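Local coordinates for protein HpcH/HpaI aldolase (PDB 3QZ6) that belongs to the HpcH/HpaI aldolase/citrate lyase family and folds as a TIM barrel of eight parallel strands, at residues 131-134 with 135-138; 187-191 with 192-196. All coordinates share one frame; numbering follows the deposited sequence.

Interaction 1 (131-134 with 135-138); sequences VNWA and EWVQ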
loop_
_atom_site.group_PDB
_atom_site.type_symbol
_atom_site.label_atom_id
_atom_site.label_comp_id
_atom_site.label_asym_id
_atom_site.label_seq_id
_atom_site.Cartn_x
_atom_site.Cartn_y
_atom_site.Cartn_z
ATOM N N VAL A 131 -36.225 0.028 6.770
ATOM C CA VAL A 131 -36.643 -0.487 5.470
ATOM C C VAL A 131 -38.063 -1.052 5.510
ATOM O O VAL A 131 -38.596 -1.332 6.576
ATOM C CB VAL A 131 -35.726 -1.626 5.006
ATOM C CG1 VAL A 131 -34.261 -1.169 4.973
ATOM C CG2 VAL A 131 -35.900 -2.828 5.912
ATOM N N ASN A 132 -38.659 -1.209 4.334
ATOM C CA ASN A 132 -39.886 -1.983 4.161
ATOM C C ASN A 132 -39.453 -3.423 3.904
ATOM O O ASN A 132 -39.029 -3.748 2.798
ATOM C CB ASN A 132 -40.654 -1.436 2.952
ATOM C CG ASN A 132 -41.938 -2.217 2.650
ATOM O OD1 ASN A 132 -42.068 -3.401 2.978
ATOM N ND2 ASN A 132 -42.889 -1.548 2.002
ATOM N N TRP A 133 -39.533 -4.286 4.914
ATOM C CA TRP A 133 -38.887 -5.605 4.810
ATOM C C TRP A 133 -39.313 -6.419 3.596
ATOM O O TRP A 133 -38.468 -6.989 2.902
ATOM C CB TRP A 133 -39.060 -6.426 6.090
ATOM C CG TRP A 133 -38.198 -5.910 7.219
ATOM C CD1 TRP A 133 -38.616 -5.211 8.318
ATOM C CD2 TRP A 133 -36.773 -6.028 7.336
ATOM N NE1 TRP A 133 -37.542 -4.900 9.114
ATOM C CE2 TRP A 133 -36.399 -5.388 8.537
ATOM C CE3 TRP A 133 -35.779 -6.619 6.546
ATOM C CZ2 TRP A 133 -35.073 -5.322 8.970
ATOM C CZ3 TRP A 133 -34.448 -6.547 6.978
ATOM C CH2 TRP A 133 -34.114 -5.906 8.177
ATOM N N ALA A 134 -40.619 -6.465 3.339
ATOM C CA ALA A 134 -41.146 -7.310 2.280
ATOM C C ALA A 134 -40.540 -6.932 0.929
ATOM O O ALA A 134 -40.184 -7.801 0.137
ATOM C CB ALA A 134 -42.693 -7.238 2.237
ATOM N N GLU A 135 -40.420 -5.632 0.675
ATOM C CA GLU A 135 -39.840 -5.143 -0.571
ATOM C C GLU A 135 -38.322 -5.256 -0.536
ATOM O O GLU A 135 -37.684 -5.624 -1.523
ATOM C CB GLU A 135 -40.211 -3.675 -0.784
ATOM C CG GLU A 135 -41.212 -3.425 -1.887
ATOM C CD GLU A 135 -42.596 -3.924 -1.541
ATOM O OE1 GLU A 135 -43.261 -4.507 -2.427
ATOM O OE2 GLU A 135 -43.021 -3.727 -0.382
ATOM N N TRP A 136 -37.744 -4.927 0.610
ATOM C CA TRP A 136 -36.293 -4.816 0.715
ATOM C C TRP A 136 -35.571 -6.136 0.454
ATOM O O TRP A 136 -34.577 -6.159 -0.252
ATOM C CB TRP A 136 -35.904 -4.243 2.076
ATOM C CG TRP A 136 -34.442 -3.915 2.201
ATOM C CD1 TRP A 136 -33.832 -2.727 1.890
ATOM C CD2 TRP A 136 -33.408 -4.786 2.673
ATOM N NE1 TRP A 136 -32.481 -2.808 2.152
ATOM C CE2 TRP A 136 -32.197 -4.060 2.631
ATOM C CE3 TRP A 136 -33.391 -6.106 3.136
ATOM C CZ2 TRP A 136 -30.983 -4.614 3.023
ATOM C CZ3 TRP A 136 -32.181 -6.655 3.528
ATOM C CH2 TRP A 136 -30.994 -5.908 3.468
ATOM N N VAL A 137 -36.069 -7.242 1.001
ATOM C CA VAL A 137 -35.402 -8.524 0.761
ATOM C C VAL A 137 -35.428 -8.908 -0.723
ATOM O O VAL A 137 -34.474 -9.495 -1.228
ATOM C CB VAL A 137 -35.964 -9.676 1.630
ATOM C CG1 VAL A 137 -35.611 -9.451 3.102
ATOM C CG2 VAL A 137 -37.480 -9.827 1.432
ATOM N N GLN A 138 -36.507 -8.561 -1.420
ATOM C CA GLN A 138 -36.614 -8.875 -2.844
ATOM C C GLN A 138 -35.631 -8.058 -3.645
ATOM O O GLN A 138 -34.953 -8.581 -4.532
ATOM C CB GLN A 138 -38.020 -8.591 -3.380
ATOM C CG GLN A 138 -39.062 -9.598 -2.994
ATOM C CD GLN A 138 -40.378 -9.352 -3.725
ATOM O OE1 GLN A 138 -41.293 -8.722 -3.189
ATOM N NE2 GLN A 138 -40.469 -9.839 -4.962
#

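Interaction 2 (187-191 with 192-196); sequences QTEHP and KVYEC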
loop_
_atom_site.group_PDB
_atom_site.type_symbol
_atom_site.label_atom_id
_atom_site.label_comp_id
_atom_site.label_asym_id
_atom_site.label_seq_id
_atom_site.Cartn_x
_atom_site.Cartn_y
_atom_site.Cartn_z
ATOM N N GLN A 187 2.843 -20.541 -16.673
ATOM C CA GLN A 187 2.838 -20.116 -18.071
ATOM C C GLN A 187 1.446 -19.610 -18.413
ATOM O O GLN A 187 0.685 -20.265 -19.129
ATOM C CB GLN A 187 3.239 -21.275 -18.981
ATOM C CG GLN A 187 4.507 -21.966 -18.511
ATOM C CD GLN A 187 4.941 -23.086 -19.435
ATOM O OE1 GLN A 187 4.745 -23.015 -20.646
ATOM N NE2 GLN A 187 5.530 -24.128 -18.862
ATOM N N THR A 188 1.115 -18.436 -17.885
ATOM C CA THR A 188 -0.265 -17.965 -17.923
ATOM C C THR A 188 -0.636 -17.315 -19.248
ATOM O O THR A 188 -1.766 -16.871 -19.430
ATOM C CB THR A 188 -0.564 -16.999 -16.761
ATOM O OG1 THR A 188 0.308 -15.872 -16.841
ATOM C CG2 THR A 188 -0.348 -17.697 -15.421
ATOM N N GLU A 189 0.315 -17.252 -20.176
ATOM C CA GLU A 189 0.020 -16.710 -21.497
ATOM C C GLU A 189 0.036 -17.810 -22.559
ATOM O O GLU A 189 -0.068 -17.535 -23.749
ATOM C CB GLU A 189 0.986 -15.580 -21.858
ATOM C CG GLU A 189 0.911 -14.380 -20.919
ATOM C CD GLU A 189 -0.435 -13.676 -20.959
ATOM O OE1 GLU A 189 -1.094 -13.697 -22.021
ATOM O OE2 GLU A 189 -0.834 -13.098 -19.923
ATOM N N HIS A 190 0.139 -19.058 -22.111
ATOM C CA HIS A 190 0.161 -20.212 -23.010
ATOM C C HIS A 190 -1.142 -20.348 -23.805
ATOM O O HIS A 190 -2.228 -20.096 -23.286
ATOM C CB HIS A 190 0.401 -21.482 -22.197
ATOM C CG HIS A 190 0.739 -22.680 -23.027
ATOM N ND1 HIS A 190 2.021 -23.177 -23.126
ATOM C CD2 HIS A 190 -0.037 -23.487 -23.785
ATOM C CE1 HIS A 190 2.021 -24.235 -23.916
ATOM N NE2 HIS A 190 0.784 -24.445 -24.329
ATOM N N PRO A 191 -1.038 -20.750 -25.078
ATOM C CA PRO A 191 -2.234 -20.950 -25.900
ATOM C C PRO A 191 -3.261 -21.881 -25.252
ATOM O O PRO A 191 -4.457 -21.632 -25.396
ATOM C CB PRO A 191 -1.671 -21.579 -27.174
ATOM C CG PRO A 191 -0.305 -20.995 -27.279
ATOM C CD PRO A 191 0.201 -20.894 -25.861
ATOM N N LYS A 192 -2.815 -22.925 -24.556
ATOM C CA LYS A 192 -3.747 -23.848 -23.897
ATOM C C LYS A 192 -4.610 -23.136 -22.853
ATOM O O LYS A 192 -5.775 -23.475 -22.652
ATOM C CB LYS A 192 -3.006 -25.021 -23.248
ATOM C CG LYS A 192 -2.484 -26.068 -24.228
ATOM C CD LYS A 192 -1.617 -27.102 -23.507
ATOM C CE LYS A 192 -2.319 -28.448 -23.369
ATOM N NZ LYS A 192 -1.808 -29.217 -22.193
ATOM N N VAL A 193 -4.031 -22.147 -22.183
ATOM C CA VAL A 193 -4.772 -21.377 -21.198
ATOM C C VAL A 193 -5.868 -20.565 -21.890
ATOM O O VAL A 193 -7.021 -20.579 -21.469
ATOM C CB VAL A 193 -3.834 -20.459 -20.384
ATOM C CG1 VAL A 193 -4.629 -19.508 -19.516
ATOM C CG2 VAL A 193 -2.887 -21.295 -19.533
ATOM N N TYR A 194 -5.510 -19.873 -22.966
ATOM C CA TYR A 194 -6.490 -19.109 -23.730
ATOM C C TYR A 194 -7.600 -19.973 -24.356
ATOM O O TYR A 194 -8.745 -19.538 -24.457
ATOM C CB TYR A 194 -5.793 -18.221 -24.773
ATOM C CG TYR A 194 -5.257 -16.956 -24.151
ATOM C CD1 TYR A 194 -3.971 -16.904 -23.637
ATOM C CD2 TYR A 194 -6.055 -15.828 -24.029
ATOM C CE1 TYR A 194 -3.487 -15.758 -23.043
ATOM C CE2 TYR A 194 -5.578 -14.677 -23.435
ATOM C CZ TYR A 194 -4.293 -14.648 -22.947
ATOM O OH TYR A 194 -3.808 -13.507 -22.352
ATOM N N GLU A 195 -7.270 -21.199 -24.750
ATOM C CA GLU A 195 -8.292 -22.137 -25.224
ATOM C C GLU A 195 -9.348 -22.357 -24.150
ATOM O O GLU A 195 -10.545 -22.342 -24.436
ATOM C CB GLU A 195 -7.674 -23.485 -25.587
ATOM C CG GLU A 195 -6.868 -23.500 -26.870
ATOM C CD GLU A 195 -6.249 -24.862 -27.143
ATOM O OE1 GLU A 195 -6.867 -25.885 -26.764
ATOM O OE2 GLU A 195 -5.141 -24.907 -27.724
ATOM N N CYS A 196 -8.903 -22.577 -22.913
ATOM C CA CYS A 196 -9.827 -22.719 -21.793
ATOM C C CYS A 196 -10.699 -21.471 -21.643
ATOM O O CYS A 196 -11.919 -21.563 -21.492
ATOM C CB CYS A 196 -9.072 -22.984 -20.480
ATOM S SG CYS A 196 -8.247 -24.595 -20.387
#

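Interaction 1 (131-134 with 135-138)
Trp-136 receives Val-131 on one face of its indole and the edge of Trp-133 on its six-membered ring, a cluster at the N-terminal end of helix 133-141 of the TIM barrel, with Val-131 just ahead of the N-cap. Val-131 CG1 sits 3.8 Å from the centroid of the Trp-136 five-membered ring and only 24° off its normal, which defines a CH-pi contact over the face; its closest ring atom is CD1. The two tryptophans run alongside each other, yet their ring planes stand 78° apart, so the pair is an offset edge-to-face stack with 5.7 Å between six-membered ring centroids. Here Trp-133 CZ3 approaches Trp-136 CE3. Val-131 also serves the other indole: its CG2 lies 3.6 Å above the centre of the Trp-133 ring, so one valine fills the corner between both aromatics. CG of Trp-136 is anti to the backbone N (chi1 -172°), which swings the indole back toward the residues preceding the helix. Further out, Val-131 and Trp-133 touch Thr-126, Trp-133 also meets Val-120, and Val-137 rests on Tyr-112, tying the helix start to neighbouring loops. The backbone fixes the spacing: Asn-132, at the N-cap position, accepts Trp-136 N at its O (2.8 Å), and the next bond, nearly straight, runs from Val-137 N to Trp-133 O at 3.1 Å.

Interaction 2 (187-191 with 192-196)
Glu-189 and Tyr-194 meet across the start of helix 191-207 through a hydrogen bond in which the tyrosine OH donates to Glu-189 OE1 at 2.7 Å. The hydroxyl comes to the syn side of the carboxylate, 21° out of its plane, and the carboxylate is turned 47° against the phenol ring. A bend at chi2 (-64°) folds the glutamate chain back, although its CB starts off away from the helix. OE1 lies near the ring plane at the edge of Tyr-194, 3.3 Å from CE1, so the oxygen meets the rim of the phenol and not its face. The same carboxylate oxygen has a long, weak ion pair with Lys-221, while the tyrosine ring makes edge-to-face pairs with Trp-224 and Tyr-197.

The second pair, His-190 and Lys-192, lies side by side and points the same way. The imidazole atoms CD2 and NE2 lie beside the lysine methylenes, with CD2 3.4 Å from Lys-192 CB and NE2 near CG and CD, while Lys-192 N sits at the ring edge, in plane, close to CD2. Pro-191 CD covers one face of the imidazole, 3.2 Å above its plane and offset toward the rim. Val-193, which is buried, touches Leu-182, and its CG2 stands 3.7 Å from Gln-187 O.

Backbone bonds join the turn to the helix. His-190 O accepts two weak bonds, from Val-193 N and Tyr-194 N, whereas Glu-195 N reaches Pro-191 O at 2.9 Å. A type I turn from Gln-187 to His-190 leads into the N-cap, His-190, and Pro-191 follows as first helical residue, a position where the helix needs no N-H from it: a proline-started helix N-terminus, here on the helix leading into barrel strand 210-215.

Interactions 1 and 2 both mark the beginnings of helices in one TIM barrel, and interaction 1 closes before interaction 2 opens along the chain. Residues 131-138 start helix 133-141, which leads into strand 145-150; residues 187-196 enter helix 191-207, which leads into strand 210-215. Strand 170-173 separates those two strands in the closed parallel sheet. The contact centres are 45 Å apart, with about 31 Å between nearest atoms, and they lie on opposite sides of the chain's centre without touching. Each is a local surface contact, no atoms link them directly, and the two are related through the shared barrel rather than through a direct interface.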